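Long-range contacts in autotransporter adhesin (Vibrio vulnificus, PDB 4ERR), which probably helps to anchor an effector domain of the MARTX toxin at host-cell membranes, as a four-helix-bundle membrane localization domain: residues B[26-31]-B[48-53]; B[12-17]-B[67-72]; B[19-24]-B[59-64]. All blocks are in the same frame, centred on the assembly; numbering follows the deposited sequence.

Contact 1 of 3, residues B[26-31]-B[48-53]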
ATOM      1  N   GLN B  26       0.714  -4.885 -12.017  1.00 21.95           N
ATOM      2  CA  GLN B  26       0.784  -4.698 -13.455  1.00 22.56           C
ATOM      3  C   GLN B  26       0.095  -5.832 -14.205  1.00 22.31           C
ATOM      4  O   GLN B  26      -0.537  -5.629 -15.241  1.00 21.89           O
ATOM      5  CB  GLN B  26       2.230  -4.574 -13.915  1.00 23.94           C
ATOM      6  CG  GLN B  26       2.343  -4.091 -15.361  1.00 24.98           C
ATOM      7  CD  GLN B  26       1.707  -2.706 -15.550  1.00 25.65           C
ATOM      8  OE1 GLN B  26       2.038  -1.761 -14.831  1.00 31.55           O
ATOM      9  NE2 GLN B  26       0.767  -2.595 -16.499  1.00 25.73           N
ATOM     10  N   GLY B  27       0.224  -7.041 -13.680  1.00 21.36           N
ATOM     11  CA  GLY B  27      -0.465  -8.193 -14.248  1.00 21.86           C
ATOM     12  C   GLY B  27      -1.982  -8.032 -14.243  1.00 21.28           C
ATOM     13  O   GLY B  27      -2.683  -8.390 -15.202  1.00 22.12           O
ATOM     14  N   ILE B  28      -2.485  -7.500 -13.144  1.00 19.96           N
ATOM     15  CA  ILE B  28      -3.910  -7.194 -13.043  1.00 20.16           C
ATOM     16  C   ILE B  28      -4.314  -6.125 -14.058  1.00 20.28           C
ATOM     17  O   ILE B  28      -5.333  -6.290 -14.754  1.00 20.55           O
ATOM     18  CB  ILE B  28      -4.296  -6.779 -11.623  1.00 20.34           C
ATOM     19  CG1 ILE B  28      -4.201  -7.964 -10.660  1.00 22.89           C
ATOM     20  CG2 ILE B  28      -5.745  -6.153 -11.603  1.00 20.57           C
ATOM     21  CD1 ILE B  28      -4.254  -7.534  -9.184  1.00 23.77           C
ATOM     22  N   LEU B  29      -3.526  -5.039 -14.140  0.50 20.11           N
ATOM     23  CA  LEU B  29      -3.790  -3.932 -15.079  0.50 20.55           C
ATOM     24  C   LEU B  29      -3.809  -4.391 -16.544  0.50 21.09           C
ATOM     25  O   LEU B  29      -4.639  -3.940 -17.353  0.50 21.24           O
ATOM     26  CB  LEU B  29      -2.740  -2.842 -14.911  0.50 21.06           C
ATOM     27  CG  LEU B  29      -2.687  -2.055 -13.591  0.50 19.66           C
ATOM     28  CD1 LEU B  29      -1.463  -1.153 -13.566  0.50 19.99           C
ATOM     29  CD2 LEU B  29      -3.961  -1.234 -13.354  0.50 21.60           C
ATOM     30  N   ASP B  30      -2.875  -5.268 -16.884  1.00 20.81           N
ATOM     31  CA  ASP B  30      -2.804  -5.813 -18.233  1.00 22.19           C
ATOM     32  C   ASP B  30      -4.006  -6.699 -18.534  1.00 21.76           C
ATOM     33  O   ASP B  30      -4.580  -6.628 -19.607  1.00 23.45           O
ATOM     34  CB  ASP B  30      -1.493  -6.562 -18.434  1.00 22.64           C
ATOM     35  CG  ASP B  30      -0.262  -5.633 -18.434  1.00 26.83           C
ATOM     36  OD1 ASP B  30      -0.394  -4.373 -18.416  1.00 28.52           O
ATOM     37  OD2 ASP B  30       0.837  -6.182 -18.463  1.00 31.44           O
ATOM     38  N   GLN B  31      -4.420  -7.504 -17.567  1.00 21.18           N
ATOM     39  CA  GLN B  31      -5.579  -8.369 -17.760  1.00 21.48           C
ATOM     40  C   GLN B  31      -6.881  -7.563 -17.831  1.00 21.52           C
ATOM     41  O   GLN B  31      -7.802  -7.907 -18.602  1.00 22.68           O
ATOM     42  CB  GLN B  31      -5.657  -9.393 -16.650  1.00 21.27           C
ATOM     43  CG  GLN B  31      -6.716 -10.444 -16.884  1.00 21.27           C
ATOM     44  CD  GLN B  31      -6.414 -11.352 -18.073  1.00 24.30           C
ATOM     45  OE1 GLN B  31      -5.242 -11.588 -18.442  1.00 28.61           O
ATOM     46  NE2 GLN B  31      -7.476 -11.876 -18.678  1.00 27.03           N
ATOM     47  N   PHE B  48     -12.926 -14.069 -16.004  1.00 27.42           N
ATOM     48  CA  PHE B  48     -12.584 -15.108 -15.032  1.00 29.27           C
ATOM     49  C   PHE B  48     -11.129 -15.047 -14.616  1.00 27.93           C
ATOM     50  O   PHE B  48     -10.794 -15.190 -13.441  1.00 29.74           O
ATOM     51  CB  PHE B  48     -12.892 -16.502 -15.576  1.00 30.96           C
ATOM     52  CG  PHE B  48     -14.329 -16.900 -15.412  1.00 34.58           C
ATOM     53  CD1 PHE B  48     -14.788 -17.355 -14.181  1.00 35.81           C
ATOM     54  CD2 PHE B  48     -15.234 -16.797 -16.463  1.00 40.16           C
ATOM     55  CE1 PHE B  48     -16.110 -17.737 -14.010  1.00 39.09           C
ATOM     56  CE2 PHE B  48     -16.591 -17.192 -16.290  1.00 43.52           C
ATOM     57  CZ  PHE B  48     -17.016 -17.646 -15.061  1.00 41.22           C
ATOM     58  N   GLU B  49     -10.243 -14.835 -15.579  1.00 27.24           N
ATOM     59  CA  GLU B  49      -8.835 -14.799 -15.252  1.00 27.25           C
ATOM     60  C   GLU B  49      -8.447 -13.540 -14.492  1.00 25.35           C
ATOM     61  O   GLU B  49      -7.558 -13.585 -13.636  1.00 25.49           O
ATOM     62  CB  GLU B  49      -7.963 -15.002 -16.482  1.00 28.92           C
ATOM     63  CG  GLU B  49      -6.655 -15.614 -16.113  1.00 35.22           C
ATOM     64  CD  GLU B  49      -6.781 -17.077 -15.577  1.00 36.67           C
ATOM     65  OE1 GLU B  49      -7.849 -17.713 -15.674  1.00 41.93           O
ATOM     66  OE2 GLU B  49      -5.803 -17.600 -15.070  1.00 40.49           O
ATOM     67  N   LEU B  50      -9.121 -12.428 -14.778  1.00 24.00           N
ATOM     68  CA  LEU B  50      -8.928 -11.212 -13.996  1.00 22.64           C
ATOM     69  C   LEU B  50      -9.280 -11.474 -12.520  1.00 24.41           C
ATOM     70  O   LEU B  50      -8.522 -11.121 -11.613  1.00 24.16           O
ATOM     71  CB  LEU B  50      -9.788 -10.079 -14.557  1.00 22.39           C
ATOM     72  CG  LEU B  50      -9.786  -8.773 -13.784  1.00 21.86           C
ATOM     73  CD1 LEU B  50      -8.386  -8.206 -13.688  1.00 24.49           C
ATOM     74  CD2 LEU B  50     -10.739  -7.797 -14.453  1.00 25.07           C
ATOM     75  N   ASN B  51     -10.422 -12.099 -12.299  1.00 25.52           N
ATOM     76  CA  ASN B  51     -10.848 -12.383 -10.957  1.00 28.70           C
ATOM     77  C   ASN B  51      -9.839 -13.250 -10.190  1.00 27.37           C
ATOM     78  O   ASN B  51      -9.543 -12.994  -9.014  1.00 26.64           O
ATOM     79  CB  ASN B  51     -12.250 -12.976 -10.938  1.00 31.32           C
ATOM     80  CG  ASN B  51     -13.063 -12.392  -9.826  1.00 39.76           C
ATOM     81  OD1 ASN B  51     -13.465 -11.228  -9.892  1.00 48.47           O
ATOM     82  ND2 ASN B  51     -13.264 -13.160  -8.775  1.00 47.07           N
ATOM     83  N   LYS B  52      -9.280 -14.252 -10.872  1.00 26.96           N
ATOM     84  CA  LYS B  52      -8.256 -15.075 -10.282  1.00 27.17           C
ATOM     85  C   LYS B  52      -7.022 -14.262  -9.914  1.00 25.70           C
ATOM     86  O   LYS B  52      -6.486 -14.416  -8.810  1.00 27.13           O
ATOM     87  CB  LYS B  52      -7.883 -16.242 -11.201  1.00 28.13           C
ATOM     88  CG  LYS B  52      -6.820 -17.095 -10.629  1.00 30.12           C
ATOM     89  CD  LYS B  52      -6.559 -18.355 -11.477  1.00 32.66           C
ATOM     90  CE  LYS B  52      -5.307 -19.040 -10.978  1.00 37.10           C
ATOM     91  NZ  LYS B  52      -5.269 -19.210  -9.506  1.00 42.53           N
ATOM     92  N   LYS B  53      -6.580 -13.395 -10.823  0.50 24.78           N
ATOM     93  CA  LYS B  53      -5.413 -12.569 -10.575  0.50 23.71           C
ATOM     94  C   LYS B  53      -5.630 -11.663  -9.353  0.50 23.51           C
ATOM     95  O   LYS B  53      -4.754 -11.551  -8.495  0.50 24.20           O
ATOM     96  CB  LYS B  53      -5.046 -11.755 -11.825  0.50 22.88           C
ATOM     97  CG  LYS B  53      -4.628 -12.627 -13.030  0.50 23.47           C
ATOM     98  CD  LYS B  53      -4.218 -11.822 -14.269  0.50 24.93           C
ATOM     99  CE  LYS B  53      -3.642 -12.735 -15.377  0.50 27.50           C
ATOM    100  NZ  LYS B  53      -2.329 -13.379 -15.030  0.50 28.79           N
TER
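Helix 7-37 and helix 41-60 run almost antiparallel here, as the two arms of a helical hairpin: the axes of the short segments 26-31 and 48-53 come within 9.5 Å at 165° between their N-to-C directions. The CA atoms nearest each other pair Q31 with L50 and I28 with K53.

In sequence order, the second segment first meets helix 7-37 at E49, whose CB packs against the Q31 amide. The E49 chain bends at chi2 (67°) and its carboxylate leads away. The Q31 amide nitrogen is itself hydrogen-bonded to the backbone O of A46, one turn before E49, so the glutamine tip is tied to the backbone of the facing helix.

L50 follows, with CG anti to its backbone N (chi1 175°). CD1 lies 3.9 Å from I28 CG2, the two side chains crossing at about a right angle, and 3.8 Å from the carbonyl O of I28. On the Q31 side, the L50 backbone takes the glutamine stem, with Q31 CG 3.7 Å from L50 CA. V77 of the second subunit also packs on L50, consistent with the bundle named for this domain.

K53 closes the contact. Its CB meets I28 CG1 at 4.1 Å, and its chain stays extended as far as CE before bending at chi4. It thus crosses the Q31 stem at about a right angle, placing CD 3.7 Å from Q31 CB and CE 3.6 Å from Q31 OE1.

Chemically, the seam has an apolar side formed by buried I28 and L50 and a partly exposed side where the methylenes of Q31 and K53 do the packing. Between the two segments cohesion is therefore mainly van der Waals, while the Q31 amide bonds to the backbone at A46.

Contact 2 of 3, residues B[12-17]-B[67-72]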
ATOM      1  N   GLU B  12      14.164   3.367   0.638  0.50 31.63           N
ATOM      2  CA  GLU B  12      14.857   2.274  -0.038  0.50 33.26           C
ATOM      3  C   GLU B  12      14.206   0.932   0.296  0.50 31.36           C
ATOM      4  O   GLU B  12      13.921   0.125  -0.595  0.50 31.60           O
ATOM      5  CB  GLU B  12      16.344   2.246   0.368  0.50 35.31           C
ATOM      6  CG  GLU B  12      17.132   3.532   0.062  0.50 39.31           C
ATOM      7  CD  GLU B  12      18.591   3.499   0.555  0.50 43.23           C
ATOM      8  OE1 GLU B  12      18.889   2.850   1.586  0.50 44.49           O
ATOM      9  OE2 GLU B  12      19.444   4.142  -0.086  0.50 46.44           O
ATOM     10  N   ARG B  13      13.940   0.713   1.585  1.00 29.59           N
ATOM     11  CA  ARG B  13      13.353  -0.536   2.055  1.00 28.24           C
ATOM     12  C   ARG B  13      11.920  -0.710   1.538  1.00 26.86           C
ATOM     13  O   ARG B  13      11.560  -1.782   1.075  1.00 26.58           O
ATOM     14  CB  ARG B  13      13.397  -0.597   3.570  1.00 27.24           C
ATOM     15  CG  ARG B  13      12.808  -1.854   4.176  1.00 27.31           C
ATOM     16  CD  ARG B  13      13.475  -3.071   3.629  1.00 29.07           C
ATOM     17  NE  ARG B  13      14.899  -2.945   3.816  1.00 29.76           N
ATOM     18  CZ  ARG B  13      15.545  -3.212   4.946  1.00 31.17           C
ATOM     19  NH1 ARG B  13      14.890  -3.621   6.036  1.00 31.84           N
ATOM     20  NH2 ARG B  13      16.868  -3.040   4.987  1.00 36.70           N
ATOM     21  N   ALA B  14      11.133   0.364   1.601  1.00 26.56           N
ATOM     22  CA  ALA B  14       9.774   0.348   1.041  1.00 25.49           C
ATOM     23  C   ALA B  14       9.807  -0.075  -0.431  1.00 26.37           C
ATOM     24  O   ALA B  14       8.962  -0.869  -0.892  1.00 26.82           O
ATOM     25  CB  ALA B  14       9.100   1.734   1.195  1.00 26.29           C
ATOM     26  N   LYS B  15      10.778   0.453  -1.182  0.50 27.30           N
ATOM     27  CA  LYS B  15      10.889   0.139  -2.606  0.50 27.86           C
ATOM     28  C   LYS B  15      11.179  -1.342  -2.863  0.50 27.73           C
ATOM     29  O   LYS B  15      10.607  -1.932  -3.782  0.50 28.11           O
ATOM     30  CB  LYS B  15      11.951   1.010  -3.256  0.50 29.87           C
ATOM     31  CG  LYS B  15      12.348   0.569  -4.653  0.50 32.91           C
ATOM     32  CD  LYS B  15      13.497   1.436  -5.197  0.50 37.35           C
ATOM     33  CE  LYS B  15      13.972   1.011  -6.585  0.50 40.47           C
ATOM     34  NZ  LYS B  15      15.148   1.828  -7.066  0.50 43.04           N
ATOM     35  N   VAL B  16      12.062  -1.941  -2.067  1.00 27.53           N
ATOM     36  CA  VAL B  16      12.350  -3.380  -2.197  1.00 29.00           C
ATOM     37  C   VAL B  16      11.105  -4.232  -1.998  1.00 27.17           C
ATOM     38  O   VAL B  16      10.856  -5.178  -2.744  1.00 28.97           O
ATOM     39  CB  VAL B  16      13.418  -3.859  -1.190  1.00 30.26           C
ATOM     40  CG1 VAL B  16      13.540  -5.397  -1.226  1.00 34.08           C
ATOM     41  CG2 VAL B  16      14.750  -3.190  -1.495  1.00 33.40           C
ATOM     42  N   PHE B  17      10.330  -3.906  -0.971  1.00 25.18           N
ATOM     43  CA  PHE B  17       9.115  -4.654  -0.689  1.00 23.90           C
ATOM     44  C   PHE B  17       8.055  -4.385  -1.757  1.00 24.48           C
ATOM     45  O   PHE B  17       7.264  -5.282  -2.089  1.00 26.28           O
ATOM     46  CB  PHE B  17       8.569  -4.290   0.675  1.00 22.85           C
ATOM     47  CG  PHE B  17       9.421  -4.732   1.828  1.00 23.81           C
ATOM     48  CD1 PHE B  17      10.105  -5.948   1.808  1.00 24.95           C
ATOM     49  CD2 PHE B  17       9.471  -3.962   2.992  1.00 22.73           C
ATOM     50  CE1 PHE B  17      10.852  -6.365   2.887  1.00 26.12           C
ATOM     51  CE2 PHE B  17      10.182  -4.386   4.087  1.00 23.30           C
ATOM     52  CZ  PHE B  17      10.899  -5.591   4.026  1.00 23.73           C
ATOM     53  N   ASN B  67       4.010  -0.021   4.103  1.00 21.41           N
ATOM     54  CA  ASN B  67       3.561  -0.474   5.420  1.00 22.26           C
ATOM     55  C   ASN B  67       4.494  -1.514   6.022  1.00 21.95           C
ATOM     56  O   ASN B  67       4.745  -1.505   7.228  1.00 22.81           O
ATOM     57  CB  ASN B  67       2.097  -0.923   5.414  1.00 20.79           C
ATOM     58  CG  ASN B  67       1.121   0.252   5.452  1.00 25.25           C
ATOM     59  OD1 ASN B  67       1.384   1.314   4.862  1.00 28.49           O
ATOM     60  ND2 ASN B  67       0.016   0.083   6.172  1.00 29.48           N
ATOM     61  N   GLN B  68       5.011  -2.399   5.177  1.00 21.47           N
ATOM     62  CA  GLN B  68       5.989  -3.381   5.634  1.00 21.67           C
ATOM     63  C   GLN B  68       7.226  -2.680   6.186  1.00 21.94           C
ATOM     64  O   GLN B  68       7.730  -3.073   7.250  1.00 23.61           O
ATOM     65  CB  GLN B  68       6.392  -4.339   4.525  1.00 22.32           C
ATOM     66  CG  GLN B  68       5.340  -5.330   4.100  1.00 23.05           C
ATOM     67  CD  GLN B  68       5.806  -6.173   2.942  1.00 26.02           C
ATOM     68  OE1 GLN B  68       5.323  -6.025   1.803  1.00 30.85           O
ATOM     69  NE2 GLN B  68       6.761  -7.014   3.198  1.00 26.57           N
ATOM     70  N   ALA B  69       7.705  -1.643   5.500  1.00 22.50           N
ATOM     71  CA  ALA B  69       8.896  -0.893   5.953  1.00 23.04           C
ATOM     72  C   ALA B  69       8.607  -0.116   7.245  1.00 22.32           C
ATOM     73  O   ALA B  69       9.435  -0.059   8.158  1.00 23.78           O
ATOM     74  CB  ALA B  69       9.400   0.062   4.841  1.00 24.67           C
ATOM     75  N   LEU B  70       7.432   0.494   7.313  1.00 21.89           N
ATOM     76  CA  LEU B  70       7.015   1.203   8.541  1.00 20.97           C
ATOM     77  C   LEU B  70       6.910   0.264   9.766  1.00 21.60           C
ATOM     78  O   LEU B  70       7.195   0.675  10.884  1.00 22.16           O
ATOM     79  CB  LEU B  70       5.699   1.932   8.323  1.00 20.87           C
ATOM     80  CG  LEU B  70       5.745   3.187   7.461  1.00 21.45           C
ATOM     81  CD1 LEU B  70       4.339   3.703   7.210  1.00 25.14           C
ATOM     82  CD2 LEU B  70       6.616   4.249   8.103  1.00 23.60           C
ATOM     83  N   THR B  71       6.466  -0.971   9.552  1.00 21.99           N
ATOM     84  CA  THR B  71       6.384  -1.950  10.626  1.00 24.57           C
ATOM     85  C   THR B  71       7.794  -2.237  11.152  1.00 23.90           C
ATOM     86  O   THR B  71       7.979  -2.361  12.352  1.00 24.92           O
ATOM     87  CB  THR B  71       5.618  -3.208  10.188  1.00 25.82           C
ATOM     88  OG1 THR B  71       4.256  -2.841   9.906  1.00 30.57           O
ATOM     89  CG2 THR B  71       5.648  -4.325  11.255  1.00 31.23           C
ATOM     90  N   GLN B  72       8.778  -2.320  10.243  1.00 23.07           N
ATOM     91  CA  GLN B  72      10.165  -2.513  10.670  1.00 24.74           C
ATOM     92  C   GLN B  72      10.691  -1.281  11.408  1.00 24.53           C
ATOM     93  O   GLN B  72      11.380  -1.405  12.433  1.00 26.21           O
ATOM     94  CB  GLN B  72      11.048  -2.899   9.478  1.00 25.49           C
ATOM     95  CG  GLN B  72      10.667  -4.260   8.913  1.00 26.10           C
ATOM     96  CD  GLN B  72      11.569  -4.722   7.782  1.00 28.76           C
ATOM     97  OE1 GLN B  72      11.985  -3.936   6.936  1.00 28.96           O
ATOM     98  NE2 GLN B  72      11.900  -6.002   7.791  1.00 32.38           N
TER
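The short segments 12-17 and 67-72 mark where helix 65-81 crosses the N-terminal part of helix 7-37, approaching to 8.3 Å between axes, with 134° between their N-to-C directions. Small residues at the crossing are consistent with this close approach: A14 and A69 lie opposite each other with CA atoms 5.1 Å apart. The crossing lies beside the subunit interface, since the N67 side chain hydrogen-bonds Y57 of the second subunit.

Apolar packing centres on the A69 methyl group. It points at helix 7-37 and reaches A14 N at 3.7 Å and A14 CB at 4.0 Å. R13 CG touches the same methyl, and L10, one turn earlier on helix 7-37, packs on A69 as well.

Aromatic packing belongs to F17. The Q68 side chain, extended beyond CG, lays its terminal amide over one ring face, offset toward the rim, with amide and ring planes only 16° apart. Q68 CB approaches F17 CD2 at 3.5 Å. The amide of Q72 meets the ring tip to tip, Q72 OE1 standing near the ring plane 3.4 Å from F17 CE2.

One hydrogen bond spans the segments, from R13 NH1 to Q72 OE1 (3.1 Å, 153° at the hydrogen). The acceptor lies in the guanidinium plane, but the donor sits above the amide carbonyl plane. Bends at chi2 and chi3 fold the arginine so that its CG and CD also pass beside OE1.

Q72 OE1 thus faces both a guanidinium N-H and the edge of an aromatic ring, whose C-H groups carry slight positive charge; both probably favour an oxygen at this place.

Contact 3 of 3, residues B[19-24]-B[59-64]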
ATOM      1  N   LYS B  19       8.426  -3.727  -4.951  0.50 28.95           N
ATOM      2  CA  LYS B  19       8.760  -4.219  -6.284  0.50 29.96           C
ATOM      3  C   LYS B  19       7.912  -5.435  -6.761  0.50 29.32           C
ATOM      4  O   LYS B  19       7.294  -5.364  -7.830  0.50 29.18           O
ATOM      5  CB  LYS B  19      10.280  -4.472  -6.380  0.50 31.45           C
ATOM      6  CG  LYS B  19      10.786  -4.684  -7.803  0.50 34.07           C
ATOM      7  CD  LYS B  19      12.318  -4.764  -7.865  0.50 38.66           C
ATOM      8  CE  LYS B  19      12.971  -3.393  -7.732  0.50 41.65           C
ATOM      9  NZ  LYS B  19      14.452  -3.449  -7.908  0.50 45.29           N
ATOM     10  N   PRO B  20       7.855  -6.535  -5.975  1.00 29.50           N
ATOM     11  CA  PRO B  20       7.028  -7.684  -6.401  1.00 29.26           C
ATOM     12  C   PRO B  20       5.541  -7.401  -6.392  1.00 26.97           C
ATOM     13  O   PRO B  20       4.783  -7.994  -7.167  1.00 27.68           O
ATOM     14  CB  PRO B  20       7.365  -8.779  -5.372  1.00 30.59           C
ATOM     15  CG  PRO B  20       7.944  -8.050  -4.195  1.00 31.07           C
ATOM     16  CD  PRO B  20       8.639  -6.849  -4.754  1.00 30.30           C
ATOM     17  N   ILE B  21       5.113  -6.491  -5.509  1.00 26.03           N
ATOM     18  CA  ILE B  21       3.703  -6.136  -5.430  1.00 24.26           C
ATOM     19  C   ILE B  21       3.336  -5.388  -6.699  1.00 23.26           C
ATOM     20  O   ILE B  21       2.306  -5.663  -7.310  1.00 24.69           O
ATOM     21  CB  ILE B  21       3.391  -5.272  -4.182  1.00 24.01           C
ATOM     22  CG1 ILE B  21       3.823  -5.993  -2.898  1.00 25.13           C
ATOM     23  CG2 ILE B  21       1.896  -4.938  -4.104  1.00 24.90           C
ATOM     24  CD1 ILE B  21       3.570  -5.220  -1.630  1.00 26.49           C
ATOM     25  N   GLY B  22       4.192  -4.451  -7.107  1.00 23.76           N
ATOM     26  CA  GLY B  22       3.978  -3.677  -8.329  1.00 23.81           C
ATOM     27  C   GLY B  22       3.917  -4.548  -9.570  1.00 24.25           C
ATOM     28  O   GLY B  22       3.123  -4.290 -10.488  1.00 24.82           O
ATOM     29  N   ALA B  23       4.749  -5.592  -9.593  1.00 25.60           N
ATOM     30  CA  ALA B  23       4.729  -6.550 -10.688  1.00 25.60           C
ATOM     31  C   ALA B  23       3.384  -7.318 -10.767  1.00 25.69           C
ATOM     32  O   ALA B  23       2.802  -7.460 -11.854  1.00 26.70           O
ATOM     33  CB  ALA B  23       5.927  -7.522 -10.580  1.00 27.62           C
ATOM     34  N   SER B  24       2.901  -7.813  -9.633  1.00 25.07           N
ATOM     35  CA  SER B  24       1.602  -8.474  -9.606  1.00 24.44           C
ATOM     36  C   SER B  24       0.501  -7.499 -10.020  1.00 23.67           C
ATOM     37  O   SER B  24      -0.393  -7.845 -10.779  1.00 24.61           O
ATOM     38  CB  SER B  24       1.299  -9.072  -8.223  1.00 26.11           C
ATOM     39  OG  SER B  24       2.215 -10.087  -7.885  1.00 33.36           O
ATOM     40  N   ALA B  59      -4.389 -12.312  -1.616  1.00 32.18           N
ATOM     41  CA  ALA B  59      -3.804 -13.307  -0.717  1.00 34.50           C
ATOM     42  C   ALA B  59      -2.290 -13.127  -0.545  1.00 35.73           C
ATOM     43  O   ALA B  59      -1.757 -13.242   0.572  1.00 38.16           O
ATOM     44  CB  ALA B  59      -4.126 -14.740  -1.232  1.00 34.81           C
ATOM     45  N   GLU B  60      -1.618 -12.812  -1.646  1.00 35.05           N
ATOM     46  CA  GLU B  60      -0.157 -12.712  -1.693  1.00 35.60           C
ATOM     47  C   GLU B  60       0.409 -11.379  -1.170  1.00 34.39           C
ATOM     48  O   GLU B  60       1.516 -11.354  -0.601  1.00 35.51           O
ATOM     49  CB  GLU B  60       0.300 -12.906  -3.144  1.00 36.31           C
ATOM     50  CG  GLU B  60       1.792 -13.126  -3.353  1.00 40.64           C
ATOM     51  CD  GLU B  60       2.160 -13.433  -4.816  1.00 45.81           C
ATOM     52  OE1 GLU B  60       1.248 -13.664  -5.678  1.00 47.62           O
ATOM     53  OE2 GLU B  60       3.379 -13.450  -5.104  1.00 51.68           O
ATOM     54  N   HIS B  61      -0.337 -10.291  -1.366  1.00 32.50           N
ATOM     55  CA  HIS B  61       0.151  -8.938  -1.068  1.00 32.01           C
ATOM     56  C   HIS B  61      -0.818  -8.106  -0.214  1.00 32.82           C
ATOM     57  O   HIS B  61      -1.307  -7.052  -0.638  1.00 32.99           O
ATOM     58  CB  HIS B  61       0.413  -8.208  -2.380  1.00 31.00           C
ATOM     59  CG  HIS B  61       1.282  -8.957  -3.346  1.00 30.05           C
ATOM     60  ND1 HIS B  61       2.596  -9.286  -3.082  1.00 28.72           N
ATOM     61  CD2 HIS B  61       1.042  -9.365  -4.621  1.00 31.14           C
ATOM     62  CE1 HIS B  61       3.117  -9.883  -4.145  1.00 30.44           C
ATOM     63  NE2 HIS B  61       2.183  -9.973  -5.078  1.00 30.89           N
ATOM     64  N   PRO B  62      -1.079  -8.553   1.012  1.00 35.03           N
ATOM     65  CA  PRO B  62      -2.016  -7.864   1.912  1.00 36.31           C
ATOM     66  C   PRO B  62      -1.514  -6.519   2.444  1.00 35.79           C
ATOM     67  O   PRO B  62      -2.331  -5.653   2.816  1.00 37.48           O
ATOM     68  CB  PRO B  62      -2.174  -8.859   3.069  1.00 37.75           C
ATOM     69  CG  PRO B  62      -0.891  -9.654   3.056  1.00 37.41           C
ATOM     70  CD  PRO B  62      -0.479  -9.744   1.628  1.00 36.17           C
ATOM     71  N   THR B  63      -0.188  -6.333   2.454  1.00 33.04           N
ATOM     72  CA  THR B  63       0.429  -5.193   3.082  1.00 29.89           C
ATOM     73  C   THR B  63       1.403  -4.519   2.099  1.00 26.75           C
ATOM     74  O   THR B  63       2.299  -5.176   1.511  1.00 27.48           O
ATOM     75  CB  THR B  63       1.173  -5.647   4.345  1.00 30.27           C
ATOM     76  OG1 THR B  63       0.246  -6.357   5.166  1.00 35.19           O
ATOM     77  CG2 THR B  63       1.759  -4.467   5.125  1.00 30.09           C
ATOM     78  N   SER B  64       1.219  -3.214   1.928  1.00 24.33           N
ATOM     79  CA  SER B  64       2.010  -2.447   0.978  1.00 24.01           C
ATOM     80  C   SER B  64       3.494  -2.472   1.347  1.00 22.53           C
ATOM     81  O   SER B  64       3.880  -2.722   2.500  1.00 22.08           O
ATOM     82  CB  SER B  64       1.529  -0.998   0.928  1.00 24.40           C
ATOM     83  OG  SER B  64       1.828  -0.315   2.126  1.00 23.75           O
TER
HETATM   84  O   HOH W   1      -0.224 -11.820  -7.158  1.00 35.32           O
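Segment 19-24 is a helical part of helix 7-37, kinked where the proline nitrogen of P20 lacks a bond to the preceding turn. Segment 59-64 ends helix 41-60 and turns toward the next helix: H61 is the first residue to leave helical torsions (phi/psi -130°/63°), and S64 is the N-cap of helix 65-81, its OG bonded to the backbone N of N67. The closest CA atoms, those of I21 and H61, are 6.3 Å apart.

The H61 ring is sandwiched between I21 and its own neighbour E60. I21 CA stands over the centre of one face, 4.0 Å from the centroid and 7° off the ring normal, a CH-pi contact; CG of E60 lies against the opposite face. I21 CG1 reaches H61 ND1 at 3.5 Å, and I21 CD1 extends to the carbonyl O of T63 at 3.4 Å. Near the ring plane, S24 OG and H61 NE2 share a hydrogen bond of 2.8 Å, which helps to fix the ring's rotation. A water links S24 OG to E60, donating to OE1 at 2.8 Å. Y57 adds an edge-to-face contact to the H61 ring, while the H61 carbonyl accepts a bond from N67 of the second subunit.

This is a helix-to-helix linker lying against a long helix kinked at P20, in a two-chain assembly of the four-helical-bundle membrane localization domain.

How the contacts relate
From the N terminus, helix 7-37 supplies the first segments of contact 2, contact 3 and contact 1 in that order; their partners return in reverse, so the closed loops nest without crossing. Contact 1 closes the innermost loop, over the turn between helix 7-37 and helix 41-60. Contact 3 encloses it and fastens the linker after helix 41-60, while contact 2 closes the outermost loop by bringing helix 65-81 onto the start of the long helix. Contacts 1 and 2 lie on opposite sides of the chain's centre, their centres 25 Å apart. Contact 3, near that centre, meets contact 2 where Q68 packs on I21 and T63. All three also touch the second subunit.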